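Local coordinates for exopolysaccharide biosynthesis protein (Pantoea stewartii subsp. stewartii DC283, PDB 6TGF) that modifies glycan biofilm, probably as an exopolysaccharide hydrolase with a bacteriophage tailspike-like parallel beta-helix fold, at residues 332-337 with 366-371; 375-380 with 406-411; 386-391 with 422-427; 592-597 with 605-610; 614-619 with 676-681. One frame throughout, in Å; residues are numbered along the deposited sequence.

Contact 1. Residues 332-337 with 366-371; sequences LIFNGN and NNVGGT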
# COMPACT_ATOMS: atom_id res chain seq x y z
N LEU B 332 3.30 19.54 2.38
CA LEU B 332 3.50 20.73 3.25
C LEU B 332 4.39 20.38 4.45
O LEU B 332 4.14 19.35 5.10
CB LEU B 332 2.13 21.24 3.73
CG LEU B 332 1.26 21.88 2.66
CD1 LEU B 332 -0.16 22.09 3.18
CD2 LEU B 332 1.85 23.19 2.18
N ILE B 333 5.41 21.21 4.69
CA ILE B 333 6.13 21.31 6.00
C ILE B 333 5.47 22.44 6.79
O ILE B 333 5.34 23.54 6.22
CB ILE B 333 7.64 21.54 5.79
CG1 ILE B 333 8.24 20.54 4.80
CG2 ILE B 333 8.37 21.52 7.13
CD1 ILE B 333 9.71 20.76 4.50
N PHE B 334 5.03 22.18 8.02
CA PHE B 334 4.55 23.21 8.98
C PHE B 334 5.52 23.29 10.16
O PHE B 334 5.56 22.35 10.98
CB PHE B 334 3.12 22.93 9.46
CG PHE B 334 2.64 23.87 10.54
CD1 PHE B 334 2.83 25.24 10.42
CD2 PHE B 334 2.01 23.39 11.68
CE1 PHE B 334 2.39 26.11 11.41
CE2 PHE B 334 1.58 24.26 12.67
CZ PHE B 334 1.77 25.61 12.53
N ASN B 335 6.29 24.39 10.22
CA ASN B 335 7.21 24.72 11.34
C ASN B 335 6.47 25.63 12.32
O ASN B 335 6.37 26.84 12.05
CB ASN B 335 8.51 25.35 10.83
CG ASN B 335 9.47 25.72 11.93
OD1 ASN B 335 9.43 25.15 13.03
ND2 ASN B 335 10.36 26.66 11.66
N GLY B 336 5.97 25.05 13.42
CA GLY B 336 5.17 25.75 14.46
C GLY B 336 6.00 26.74 15.26
O GLY B 336 5.40 27.64 15.87
N ASN B 337 7.33 26.57 15.29
CA ASN B 337 8.31 27.47 15.96
C ASN B 337 8.02 27.54 17.47
O ASN B 337 8.30 28.60 18.07
CB ASN B 337 8.31 28.87 15.34
CG ASN B 337 9.03 28.94 14.01
OD1 ASN B 337 10.12 28.39 13.85
ND2 ASN B 337 8.43 29.62 13.05
N ASN B 366 7.13 20.04 12.27
CA ASN B 366 8.35 20.45 13.02
C ASN B 366 7.96 21.49 14.07
O ASN B 366 7.41 22.53 13.69
CB ASN B 366 9.43 21.02 12.09
CG ASN B 366 9.91 20.02 11.06
OD1 ASN B 366 9.98 18.82 11.33
ND2 ASN B 366 10.26 20.51 9.88
N ASN B 367 8.22 21.19 15.35
CA ASN B 367 8.09 22.15 16.49
C ASN B 367 6.66 22.70 16.54
O ASN B 367 6.51 23.93 16.70
CB ASN B 367 9.11 23.28 16.38
CG ASN B 367 10.49 22.80 15.96
OD1 ASN B 367 11.20 22.20 16.76
ND2 ASN B 367 10.86 23.06 14.72
N VAL B 368 5.65 21.83 16.41
CA VAL B 368 4.21 22.21 16.49
C VAL B 368 3.80 22.19 17.96
O VAL B 368 3.93 21.13 18.60
CB VAL B 368 3.33 21.28 15.63
CG1 VAL B 368 1.85 21.56 15.81
CG2 VAL B 368 3.70 21.37 14.15
N GLY B 369 3.32 23.33 18.46
CA GLY B 369 2.90 23.53 19.86
C GLY B 369 1.47 23.07 20.10
O GLY B 369 1.19 22.54 21.19
N GLY B 370 0.58 23.29 19.11
CA GLY B 370 -0.84 22.91 19.17
C GLY B 370 -1.09 21.50 18.67
O GLY B 370 -0.11 20.74 18.54
N THR B 371 -2.35 21.15 18.40
CA THR B 371 -2.77 19.87 17.77
C THR B 371 -2.53 19.99 16.25
O THR B 371 -3.25 20.77 15.62
CB THR B 371 -4.22 19.53 18.10
OG1 THR B 371 -4.35 19.43 19.52
CG2 THR B 371 -4.69 18.24 17.47
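Asn-335 and Asn-366 form a parallel beta bridge, with CA atoms 4.7 Å apart, where strand 332-335 meets the end of strand 356-366. Asn-366 grips strand 332-335 and the residue after it with both backbone groups: Asn-366 N donates to Phe-334 O at 3.1 Å, and Asn-366 O accepts from Gly-336 N at 2.9 Å. The side-chain bond joins Asn-335 not to its bridge partner but to the next residue, Asn-367. Asn-335 carries CG anti to its backbone N (chi1 179°), and its OD1 receives ND2 of Asn-367 at 3.0 Å. The two amide planes stand 63° apart, with the donor above the carbonyl plane of Asn-335 but the acceptor close to the amide plane of Asn-367. Beside this pair, Ile-333 CG2 lies 3.5 Å from Asn-366 ND2. Phe-334 and Val-368, both buried, cross at about a right angle, CD2 of the ring meeting CG2 of the valine at 3.6 Å. Gly-336 has no side chain, which lets its CA sit 4.2 Å from Val-368 CA. Asparagine suits both places, one amide offering its oxygen and the other its NH2. The Asn-367 bond, with a weak one from Asn-337 N, would favour this orientation of the Asn-335 amide.

Contact 2. Residues 375-380 with 406-411; sequences LLDTLD and GNWDHS. With EDO (1,2-ethanediol), chain L.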
# COMPACT_ATOMS: atom_id res chain seq x y z
N LEU B 375 -9.57 16.20 13.66
CA LEU B 375 -10.70 15.70 12.82
C LEU B 375 -11.90 15.37 13.71
O LEU B 375 -11.69 15.08 14.91
CB LEU B 375 -10.22 14.47 12.04
CG LEU B 375 -8.94 14.64 11.24
CD1 LEU B 375 -8.56 13.35 10.54
CD2 LEU B 375 -9.06 15.77 10.23
N LEU B 376 -13.11 15.41 13.15
CA LEU B 376 -14.39 15.20 13.87
C LEU B 376 -15.29 14.26 13.06
O LEU B 376 -15.42 14.46 11.84
CB LEU B 376 -15.06 16.55 14.10
CG LEU B 376 -16.31 16.54 14.98
CD1 LEU B 376 -15.99 16.08 16.39
CD2 LEU B 376 -16.96 17.91 15.01
N ASP B 377 -15.90 13.27 13.73
CA ASP B 377 -16.87 12.31 13.13
C ASP B 377 -16.29 11.75 11.83
O ASP B 377 -16.99 11.79 10.79
CB ASP B 377 -18.22 12.97 12.91
CG ASP B 377 -18.88 13.48 14.18
OD1 ASP B 377 -18.61 12.91 15.25
OD2 ASP B 377 -19.67 14.44 14.08
N THR B 378 -15.05 11.25 11.88
CA THR B 378 -14.30 10.72 10.71
C THR B 378 -15.02 9.48 10.17
O THR B 378 -15.33 8.57 10.97
CB THR B 378 -12.85 10.41 11.09
OG1 THR B 378 -12.24 11.63 11.52
CG2 THR B 378 -12.05 9.82 9.95
N LEU B 379 -15.27 9.45 8.85
CA LEU B 379 -15.84 8.29 8.13
C LEU B 379 -14.73 7.51 7.41
O LEU B 379 -14.90 6.30 7.21
CB LEU B 379 -16.89 8.79 7.12
CG LEU B 379 -18.19 9.30 7.73
CD1 LEU B 379 -19.10 9.87 6.66
CD2 LEU B 379 -18.91 8.20 8.50
N ASP B 380 -13.65 8.20 7.03
CA ASP B 380 -12.47 7.62 6.33
C ASP B 380 -11.31 8.62 6.42
O ASP B 380 -11.49 9.78 6.01
CB ASP B 380 -12.82 7.29 4.87
CG ASP B 380 -11.73 6.54 4.13
OD1 ASP B 380 -11.51 5.35 4.44
OD2 ASP B 380 -11.10 7.15 3.24
N GLY B 406 -24.61 6.57 20.59
CA GLY B 406 -25.28 6.29 19.31
C GLY B 406 -24.90 7.34 18.28
O GLY B 406 -24.30 8.37 18.67
N ASN B 407 -25.23 7.09 17.02
CA ASN B 407 -25.00 8.04 15.90
C ASN B 407 -23.49 8.32 15.79
O ASN B 407 -22.76 7.43 15.30
CB ASN B 407 -25.89 9.27 16.06
CG ASN B 407 -26.56 9.69 14.77
OD1 ASN B 407 -26.37 9.07 13.72
ND2 ASN B 407 -27.38 10.73 14.83
N TRP B 408 -23.03 9.50 16.25
CA TRP B 408 -21.63 9.98 16.09
C TRP B 408 -20.90 9.90 17.44
O TRP B 408 -20.77 10.95 18.10
CB TRP B 408 -21.63 11.40 15.51
CG TRP B 408 -22.56 11.53 14.34
CD1 TRP B 408 -23.86 11.93 14.37
CD2 TRP B 408 -22.26 11.21 12.97
NE1 TRP B 408 -24.39 11.89 13.11
CE2 TRP B 408 -23.44 11.46 12.23
CE3 TRP B 408 -21.12 10.74 12.30
CZ2 TRP B 408 -23.50 11.26 10.85
CZ3 TRP B 408 -21.18 10.55 10.94
CH2 TRP B 408 -22.36 10.81 10.23
N ASP B 409 -20.44 8.71 17.81
CA ASP B 409 -19.75 8.43 19.10
C ASP B 409 -18.43 7.68 18.86
O ASP B 409 -17.94 7.07 19.83
CB ASP B 409 -20.67 7.66 20.05
CG ASP B 409 -21.04 6.26 19.58
OD1 ASP B 409 -20.82 5.97 18.38
OD2 ASP B 409 -21.55 5.48 20.40
N HIS B 410 -17.87 7.74 17.65
CA HIS B 410 -16.60 7.05 17.29
C HIS B 410 -16.04 7.59 15.97
O HIS B 410 -16.70 8.44 15.34
CB HIS B 410 -16.81 5.53 17.24
CG HIS B 410 -17.65 5.05 16.11
ND1 HIS B 410 -19.01 5.27 16.07
CD2 HIS B 410 -17.34 4.35 15.00
CE1 HIS B 410 -19.50 4.73 14.97
NE2 HIS B 410 -18.50 4.16 14.30
N SER B 411 -14.84 7.11 15.60
CA SER B 411 -14.15 7.38 14.31
C SER B 411 -14.09 6.07 13.50
O SER B 411 -14.10 5.00 14.13
CB SER B 411 -12.77 7.94 14.55
OG SER B 411 -12.84 9.13 15.33
C1 EDO L . -17.58 4.90 4.18
O1 EDO L . -16.23 4.60 3.86
C2 EDO L . -18.00 4.35 5.49
O2 EDO L . -17.11 4.64 6.54
O HOH W 1 -13.23 11.51 14.11
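Asp-377 and Trp-408 make the most extensive touch here, their side chains crossing at about a right angle. Asp-377 CB approaches Trp-408 CE3 at 3.7 Å, while Asp-377 OD1 lies 3.4 Å from Trp-408 CB; carboxylate and indole planes are inclined by 37°. Leu-379 adds an apolar touch at the rim of the indole, its CD2 coming near the ring plane 4.1 Å from CZ3 of Trp-408. A wide, flat side chain suits this place, since it can lean on an acidic and an aliphatic neighbour together. Farther along, a water joins the two segments: it accepts from Thr-378 N at 2.9 Å and donates to Ser-411 OG at 2.7 Å. Serine suits the place because its hydroxyl accepts from the water; the CB atoms of Thr-378 and Ser-411 are 4.3 Å apart. In the next shell, Ser-401 hydrogen-bonds Asp-377 OD2 and also packs on Trp-408, touching both partners. His-410 ND1 donates to Asp-409 OD1 at 3.0 Å, and the imidazole meets the ring of Trp-502. A 1,2-ethanediol, probably from the crystallisation liquor, gives its O2 to Leu-379 O. The chain bends sharply at Leu-379 and passes to a different sheet, while 406-411 returns from a loop between two strands: this is a corner of a parallel beta-helix coil, with a long loop standing on it.

Contact 3. Residues 386-391 with 422-427; sequences WYASAC and QHCKGG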
# COMPACT_ATOMS: atom_id res chain seq x y z
N TRP B 386 3.91 10.70 6.64
CA TRP B 386 3.89 11.89 7.53
C TRP B 386 4.97 11.74 8.62
O TRP B 386 5.19 10.61 9.09
CB TRP B 386 2.50 12.14 8.13
CG TRP B 386 1.93 11.01 8.93
CD1 TRP B 386 1.26 9.92 8.45
CD2 TRP B 386 1.95 10.87 10.36
NE1 TRP B 386 0.87 9.11 9.48
CE2 TRP B 386 1.27 9.66 10.66
CE3 TRP B 386 2.47 11.63 11.41
CZ2 TRP B 386 1.12 9.21 11.97
CZ3 TRP B 386 2.31 11.18 12.70
CH2 TRP B 386 1.64 9.99 12.98
N TYR B 387 5.61 12.85 8.97
CA TYR B 387 6.75 12.92 9.91
C TYR B 387 6.48 14.03 10.93
O TYR B 387 6.02 15.11 10.53
CB TYR B 387 8.05 13.11 9.12
CG TYR B 387 8.23 12.16 7.96
CD1 TYR B 387 7.62 12.39 6.74
CD2 TYR B 387 9.00 11.01 8.09
CE1 TYR B 387 7.77 11.52 5.68
CE2 TYR B 387 9.16 10.13 7.03
CZ TYR B 387 8.54 10.38 5.82
OH TYR B 387 8.70 9.52 4.78
N ALA B 388 6.70 13.74 12.22
CA ALA B 388 6.55 14.70 13.34
C ALA B 388 7.87 14.76 14.13
O ALA B 388 8.32 13.69 14.59
CB ALA B 388 5.39 14.30 14.22
N SER B 389 8.45 15.95 14.27
CA SER B 389 9.72 16.21 14.99
C SER B 389 9.52 17.27 16.07
O SER B 389 9.15 18.41 15.72
CB SER B 389 10.82 16.61 14.04
OG SER B 389 11.90 17.22 14.74
N ALA B 390 9.77 16.91 17.33
CA ALA B 390 9.85 17.83 18.49
C ALA B 390 8.55 18.64 18.62
O ALA B 390 8.64 19.86 18.83
CB ALA B 390 11.06 18.71 18.35
N CYS B 391 7.40 17.98 18.50
CA CYS B 391 6.05 18.58 18.69
C CYS B 391 5.59 18.34 20.13
O CYS B 391 5.72 17.19 20.60
CB CYS B 391 5.05 18.01 17.69
SG CYS B 391 5.55 18.26 15.97
N GLN B 422 9.47 11.62 16.08
CA GLN B 422 10.75 11.74 16.83
C GLN B 422 10.64 12.85 17.89
O GLN B 422 10.18 13.95 17.55
CB GLN B 422 11.91 12.07 15.89
CG GLN B 422 12.19 10.98 14.86
CD GLN B 422 12.86 9.76 15.44
OE1 GLN B 422 13.72 9.85 16.31
NE2 GLN B 422 12.48 8.60 14.93
N HIS B 423 11.05 12.54 19.13
CA HIS B 423 11.32 13.51 20.23
C HIS B 423 10.10 14.40 20.50
O HIS B 423 10.31 15.59 20.82
CB HIS B 423 12.58 14.33 19.90
CG HIS B 423 13.83 13.51 19.86
ND1 HIS B 423 14.39 12.98 21.01
CD2 HIS B 423 14.61 13.12 18.84
CE1 HIS B 423 15.47 12.30 20.68
NE2 HIS B 423 15.63 12.38 19.36
N CYS B 424 8.89 13.85 20.42
CA CYS B 424 7.61 14.55 20.72
C CYS B 424 7.30 14.41 22.21
O CYS B 424 7.20 13.26 22.68
CB CYS B 424 6.47 14.01 19.87
SG CYS B 424 6.68 14.33 18.10
N LYS B 425 7.14 15.53 22.92
CA LYS B 425 7.06 15.58 24.41
C LYS B 425 5.97 16.56 24.85
O LYS B 425 6.12 17.77 24.56
CB LYS B 425 8.41 15.99 25.00
CG LYS B 425 9.34 14.83 25.37
CD LYS B 425 10.56 14.68 24.49
CE LYS B 425 11.54 13.66 25.04
NZ LYS B 425 12.61 13.33 24.07
N GLY B 426 4.96 16.07 25.57
CA GLY B 426 3.92 16.88 26.23
C GLY B 426 2.52 16.60 25.69
O GLY B 426 1.56 17.08 26.31
N GLY B 427 2.42 15.86 24.58
CA GLY B 427 1.14 15.53 23.93
C GLY B 427 1.16 14.14 23.31
O GLY B 427 2.25 13.53 23.27
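Gln-422 and the strand end at Ala-388 to Ala-390 are joined by two backbone hydrogen bonds. Gln-422 N donates to Ala-388 O at 2.8 Å, and Ala-390 N donates to Gln-422 O at 3.0 Å. Both are almost straight and meet their acceptors nearly along the C=O axis, the regular pattern of parallel strands in successive coils of a beta-helix. Ser-389 is the bridge partner of Gln-422. Beyond it both segments leave the sheet: Ala-390 and His-423 both adopt left-handed backbone angles, so the turn of one coil is repeated by the next. A weak bond from Lys-425 N to Cys-391 O, 3.2 Å, ends the pairing.

The inward packing is small and apolar. Cys-424 holds SG anti to its carbonyl carbon (chi1 -65°), which sets the sulphur 4.1 Å from Ala-388 CB and 4.0 Å from Cys-391 CB. The two SG atoms of Cys-391 and Cys-424 are 4.6 Å apart, too far for a disulphide; the thiols pack as small, buried groups. Cys-448 continues the row beyond Cys-424. Outside, the residues are polar. Gln-422 bends at chi2 (-74°), and its NE2 is bound by Glu-446 and Asn-420, while His-423 stacks on His-447, whose carbonyl takes Lys-425 NZ. Tyr-387 OH, farther back on the strand, bonds Arg-359 of the second subunit. At the turn itself, Ala-390 CA directs its hydrogen at His-423 O from 3.3 Å.

Contact 4. Residues 592-597 with 605-610; sequences VIHVQR and SWSAEG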
# COMPACT_ATOMS: atom_id res chain seq x y z
N VAL B 592 3.70 -40.13 27.16
CA VAL B 592 3.63 -38.79 27.81
C VAL B 592 4.87 -38.62 28.70
O VAL B 592 4.94 -39.30 29.74
CB VAL B 592 2.32 -38.63 28.60
CG1 VAL B 592 2.22 -37.27 29.27
CG2 VAL B 592 1.10 -38.88 27.73
N ILE B 593 5.79 -37.74 28.30
CA ILE B 593 7.09 -37.49 28.99
C ILE B 593 6.98 -36.18 29.78
O ILE B 593 6.75 -35.13 29.16
CB ILE B 593 8.25 -37.44 27.98
CG1 ILE B 593 8.37 -38.74 27.18
CG2 ILE B 593 9.57 -37.08 28.66
CD1 ILE B 593 9.15 -38.61 25.90
N HIS B 594 7.16 -36.25 31.11
CA HIS B 594 7.18 -35.09 32.03
C HIS B 594 8.64 -34.71 32.33
O HIS B 594 9.44 -35.63 32.60
CB HIS B 594 6.39 -35.39 33.31
CG HIS B 594 5.00 -35.87 33.05
ND1 HIS B 594 4.66 -37.21 33.07
CD2 HIS B 594 3.87 -35.20 32.74
CE1 HIS B 594 3.38 -37.34 32.80
NE2 HIS B 594 2.87 -36.12 32.60
N VAL B 595 8.96 -33.42 32.26
CA VAL B 595 10.28 -32.84 32.62
C VAL B 595 10.03 -31.54 33.40
O VAL B 595 9.31 -30.68 32.87
CB VAL B 595 11.15 -32.58 31.37
CG1 VAL B 595 12.49 -31.96 31.72
CG2 VAL B 595 11.36 -33.85 30.55
N GLN B 596 10.58 -31.43 34.61
CA GLN B 596 10.54 -30.20 35.44
C GLN B 596 11.96 -29.82 35.83
O GLN B 596 12.70 -30.71 36.30
CB GLN B 596 9.67 -30.39 36.69
CG GLN B 596 9.37 -29.08 37.41
CD GLN B 596 8.83 -29.28 38.81
OE1 GLN B 596 9.19 -30.22 39.51
NE2 GLN B 596 7.96 -28.38 39.22
N ARG B 597 12.34 -28.55 35.65
CA ARG B 597 13.59 -27.98 36.21
C ARG B 597 13.43 -27.92 37.74
O ARG B 597 12.50 -27.25 38.21
CB ARG B 597 13.88 -26.58 35.64
CG ARG B 597 15.17 -25.97 36.18
CD ARG B 597 15.45 -24.57 35.68
NE ARG B 597 16.37 -23.87 36.57
CZ ARG B 597 16.83 -22.63 36.38
NH1 ARG B 597 16.47 -21.93 35.32
NH2 ARG B 597 17.66 -22.10 37.27
N SER B 605 10.08 -38.21 34.08
CA SER B 605 9.18 -39.35 34.38
C SER B 605 8.15 -39.44 33.25
O SER B 605 7.67 -38.37 32.82
CB SER B 605 8.51 -39.19 35.72
OG SER B 605 7.46 -40.12 35.89
N TRP B 606 7.83 -40.65 32.77
CA TRP B 606 6.99 -40.83 31.56
C TRP B 606 5.99 -41.98 31.74
O TRP B 606 6.35 -43.01 32.34
CB TRP B 606 7.87 -41.03 30.32
CG TRP B 606 8.56 -42.36 30.23
CD1 TRP B 606 9.70 -42.75 30.88
CD2 TRP B 606 8.18 -43.47 29.40
NE1 TRP B 606 10.04 -44.02 30.53
CE2 TRP B 606 9.12 -44.50 29.62
CE3 TRP B 606 7.12 -43.70 28.51
CZ2 TRP B 606 9.04 -45.73 28.98
CZ3 TRP B 606 7.04 -44.93 27.88
CH2 TRP B 606 7.99 -45.92 28.11
N SER B 607 4.77 -41.78 31.22
CA SER B 607 3.66 -42.76 31.15
C SER B 607 3.35 -43.05 29.68
O SER B 607 3.97 -42.40 28.81
CB SER B 607 2.44 -42.24 31.87
OG SER B 607 2.14 -40.91 31.46
N ALA B 608 2.44 -43.99 29.40
CA ALA B 608 2.05 -44.42 28.04
C ALA B 608 0.55 -44.73 27.97
O ALA B 608 -0.10 -44.81 29.02
CB ALA B 608 2.87 -45.62 27.63
N GLU B 609 0.04 -44.87 26.74
CA GLU B 609 -1.35 -45.31 26.44
C GLU B 609 -1.32 -46.30 25.27
O GLU B 609 -0.39 -46.21 24.44
CB GLU B 609 -2.25 -44.12 26.09
CG GLU B 609 -2.72 -43.33 27.29
CD GLU B 609 -3.69 -42.21 26.96
OE1 GLU B 609 -4.26 -42.22 25.85
OE2 GLU B 609 -3.88 -41.33 27.82
N GLY B 610 -2.30 -47.21 25.22
CA GLY B 610 -2.49 -48.19 24.13
C GLY B 610 -1.19 -48.86 23.72
O GLY B 610 -0.44 -49.29 24.62
O HOH W 2 5.19 -40.03 34.58
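Ile-593 and Trp-606 face each other as a non-hydrogen-bonded pair of an antiparallel beta hairpin, with CA atoms 4.2 Å apart. This is the tightly packed side: Ile-593 CG1 lies 3.9 Å from Trp-606 CB. CG of Trp-606 sits between the backbone N and the carbonyl carbon (chi1 73°), and the indole leads away from strand 592-597, leaving CB to make the touch. Both side chains reach Val-617 of the facing sheet, where a branched aliphatic and a large aromatic group fill the interior. Hydrogen-bonded pairs flank them. Val-592 N and Ser-607 O are 2.8 Å apart, with Ser-607 N bonding back to Val-592 O; His-594 and Ser-605 exchange a second such pair. The opposite face is polar and holds a water, with Val-592 and His-594 partly exposed. There Ser-605 O, already bound by His-594 N, also receives a weak bond from His-594 ND1 at 3.2 Å. The water lies 2.6 Å from Ser-605 OG and 3.2 Å from His-594 ND1. Serine suits this face because its hydroxyl can bind the water, and histidine offers a second nitrogen, NE2, weakly to Glu-560. Farther on, Ala-608 and Glu-609 pair with a strand of the second subunit. On the polar face, Ser-607 OG rests 3.7 Å from Val-592 CB.

Contact 5. Residues 614-619 with 676-681; sequences VLDVRY and APQRFS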
# COMPACT_ATOMS: atom_id res chain seq x y z
N VAL B 614 6.93 -45.53 22.43
CA VAL B 614 8.20 -45.37 23.21
C VAL B 614 8.35 -46.56 24.17
O VAL B 614 7.35 -46.94 24.81
CB VAL B 614 8.21 -44.03 23.96
CG1 VAL B 614 9.42 -43.89 24.87
CG2 VAL B 614 8.13 -42.85 23.00
N LEU B 615 9.57 -47.11 24.26
CA LEU B 615 9.94 -48.23 25.17
C LEU B 615 10.72 -47.70 26.38
O LEU B 615 10.46 -48.17 27.50
CB LEU B 615 10.79 -49.25 24.40
CG LEU B 615 10.12 -49.93 23.21
CD1 LEU B 615 11.05 -50.96 22.59
CD2 LEU B 615 8.80 -50.58 23.60
N ASP B 616 11.65 -46.76 26.15
CA ASP B 616 12.56 -46.19 27.18
C ASP B 616 12.68 -44.68 26.98
O ASP B 616 12.47 -44.21 25.84
CB ASP B 616 13.95 -46.85 27.12
CG ASP B 616 14.06 -48.13 27.91
OD1 ASP B 616 13.97 -48.06 29.16
OD2 ASP B 616 14.25 -49.19 27.29
N VAL B 617 13.00 -43.96 28.05
CA VAL B 617 13.30 -42.49 28.05
C VAL B 617 14.53 -42.25 28.93
O VAL B 617 14.52 -42.71 30.09
CB VAL B 617 12.09 -41.67 28.54
CG1 VAL B 617 12.42 -40.18 28.64
CG2 VAL B 617 10.87 -41.87 27.66
N ARG B 618 15.54 -41.57 28.38
CA ARG B 618 16.73 -41.09 29.13
C ARG B 618 16.89 -39.59 28.85
O ARG B 618 16.39 -39.13 27.80
CB ARG B 618 17.99 -41.86 28.71
CG ARG B 618 17.86 -43.37 28.87
CD ARG B 618 19.17 -44.09 28.63
NE ARG B 618 20.08 -43.96 29.76
CZ ARG B 618 20.16 -44.80 30.79
NH1 ARG B 618 19.39 -45.88 30.85
NH2 ARG B 618 21.03 -44.56 31.76
N TYR B 619 17.53 -38.86 29.77
CA TYR B 619 17.75 -37.39 29.67
C TYR B 619 19.16 -37.04 30.17
O TYR B 619 19.80 -37.88 30.84
CB TYR B 619 16.67 -36.63 30.44
CG TYR B 619 16.74 -36.76 31.94
CD1 TYR B 619 16.12 -37.82 32.59
CD2 TYR B 619 17.41 -35.83 32.71
CE1 TYR B 619 16.17 -37.95 33.97
CE2 TYR B 619 17.48 -35.95 34.09
CZ TYR B 619 16.85 -37.02 34.72
OH TYR B 619 16.92 -37.14 36.08
N ALA B 676 14.72 -42.06 32.75
CA ALA B 676 13.44 -41.50 33.25
C ALA B 676 12.58 -42.64 33.81
O ALA B 676 12.29 -43.60 33.10
CB ALA B 676 12.73 -40.77 32.14
N PRO B 677 12.17 -42.57 35.10
CA PRO B 677 11.32 -43.61 35.69
C PRO B 677 9.96 -43.74 34.98
O PRO B 677 9.34 -42.73 34.71
CB PRO B 677 11.09 -43.14 37.14
CG PRO B 677 12.20 -42.14 37.41
CD PRO B 677 12.50 -41.51 36.06
N GLN B 678 9.55 -44.99 34.71
CA GLN B 678 8.24 -45.32 34.09
C GLN B 678 7.16 -45.27 35.17
O GLN B 678 7.13 -46.18 36.02
CB GLN B 678 8.29 -46.71 33.44
CG GLN B 678 9.38 -46.84 32.38
CD GLN B 678 9.52 -48.25 31.86
OE1 GLN B 678 10.62 -48.76 31.69
NE2 GLN B 678 8.39 -48.89 31.59
N ARG B 679 6.31 -44.24 35.14
CA ARG B 679 5.23 -44.02 36.15
C ARG B 679 4.03 -43.35 35.48
O ARG B 679 4.23 -42.59 34.52
CB ARG B 679 5.72 -43.10 37.28
CG ARG B 679 6.97 -43.57 38.00
CD ARG B 679 7.55 -42.45 38.84
NE ARG B 679 8.77 -42.84 39.54
CZ ARG B 679 9.52 -42.02 40.27
NH1 ARG B 679 9.18 -40.75 40.41
NH2 ARG B 679 10.61 -42.48 40.86
N PHE B 680 2.83 -43.62 36.00
CA PHE B 680 1.61 -42.78 35.82
C PHE B 680 0.91 -42.64 37.17
O PHE B 680 1.33 -43.30 38.15
CB PHE B 680 0.72 -43.34 34.70
CG PHE B 680 -0.25 -44.43 35.09
CD1 PHE B 680 -1.53 -44.11 35.54
CD2 PHE B 680 0.09 -45.76 34.95
CE1 PHE B 680 -2.42 -45.12 35.88
CE2 PHE B 680 -0.81 -46.76 35.29
CZ PHE B 680 -2.06 -46.44 35.76
N SER B 681 -0.11 -41.78 37.23
CA SER B 681 -0.79 -41.37 38.48
C SER B 681 -2.08 -40.61 38.14
O SER B 681 -1.99 -39.39 37.91
CB SER B 681 0.13 -40.56 39.35
OG SER B 681 -0.58 -39.88 40.37
O HOH W 3 13.22 -45.38 31.12
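Ala-676 directs its methyl group at Val-617, CB to CG1 3.6 Å, on the outer margin of an antiparallel sheet in a beta-sandwich-like domain. Strand 614-620 pairs there with the short strand 674-675, and this contact lies where that pairing ends. Val-617 sets CG1 anti to its backbone N (chi1 175°), on the side where the methyl of Ala-676 arrives. Ala-676 N donates to Val-617 O at 2.7 Å, with the donor tilted from the carbonyl plane. Alanine suits the spot because its single carbon can lie against both the carbonyl and the valine branch. Val-617 is buried, and a beta-branched residue suits a strand.

Tyr-619 flanks Ala-676 differently: its ring offers an edge, and Ala-676 N lies near the ring plane, 4.5 Å from CD1. The same ring meets His-674 edge-to-face. Across from them, Gln-678 runs back toward Asp-616, but OE1 of Gln-678 and OD1 of Asp-616, both modelled as acceptors, stay 4.3 Å apart. Gln-678 instead lies against Trp-606. Arg-618 points its CB away, yet its NH2 bonds Ser-673 O, just before 674-675. Farther along, Pro-677 CG stands over one face of the Arg-679 guanidinium, offset toward its rim; that arginine forms a salt bridge with Glu-693 and bonds Thr-573 O of the third subunit. A water lies between the two carbonyls, 3.1 Å from Val-617 O and 2.8 Å from Ala-676 O.

In the fold
Contacts 1 and 3 lie on one flank of the beta-helix, their centres 9 Å apart, with the step from 366 to 389 between them; each joins coils through parallel backbone bonds, contact 1 adding an asparagine pair, contact 3 cysteine packing. Contact 2, its centre about 25 Å from that of either, occupies another corner and relies on a water and an indole instead of direct bonds between its segments. Contacts 4 and 5 lie in the antiparallel domain, with centres more than 50 Å from those of contacts 1 to 3 and 6 Å from each other, and share Trp-606, whose backbone meets 676-681. Contact 4 is buried, the others partly. Contacts 4 and 5 touch both other subunits; contact 3 reaches one, through Tyr-387.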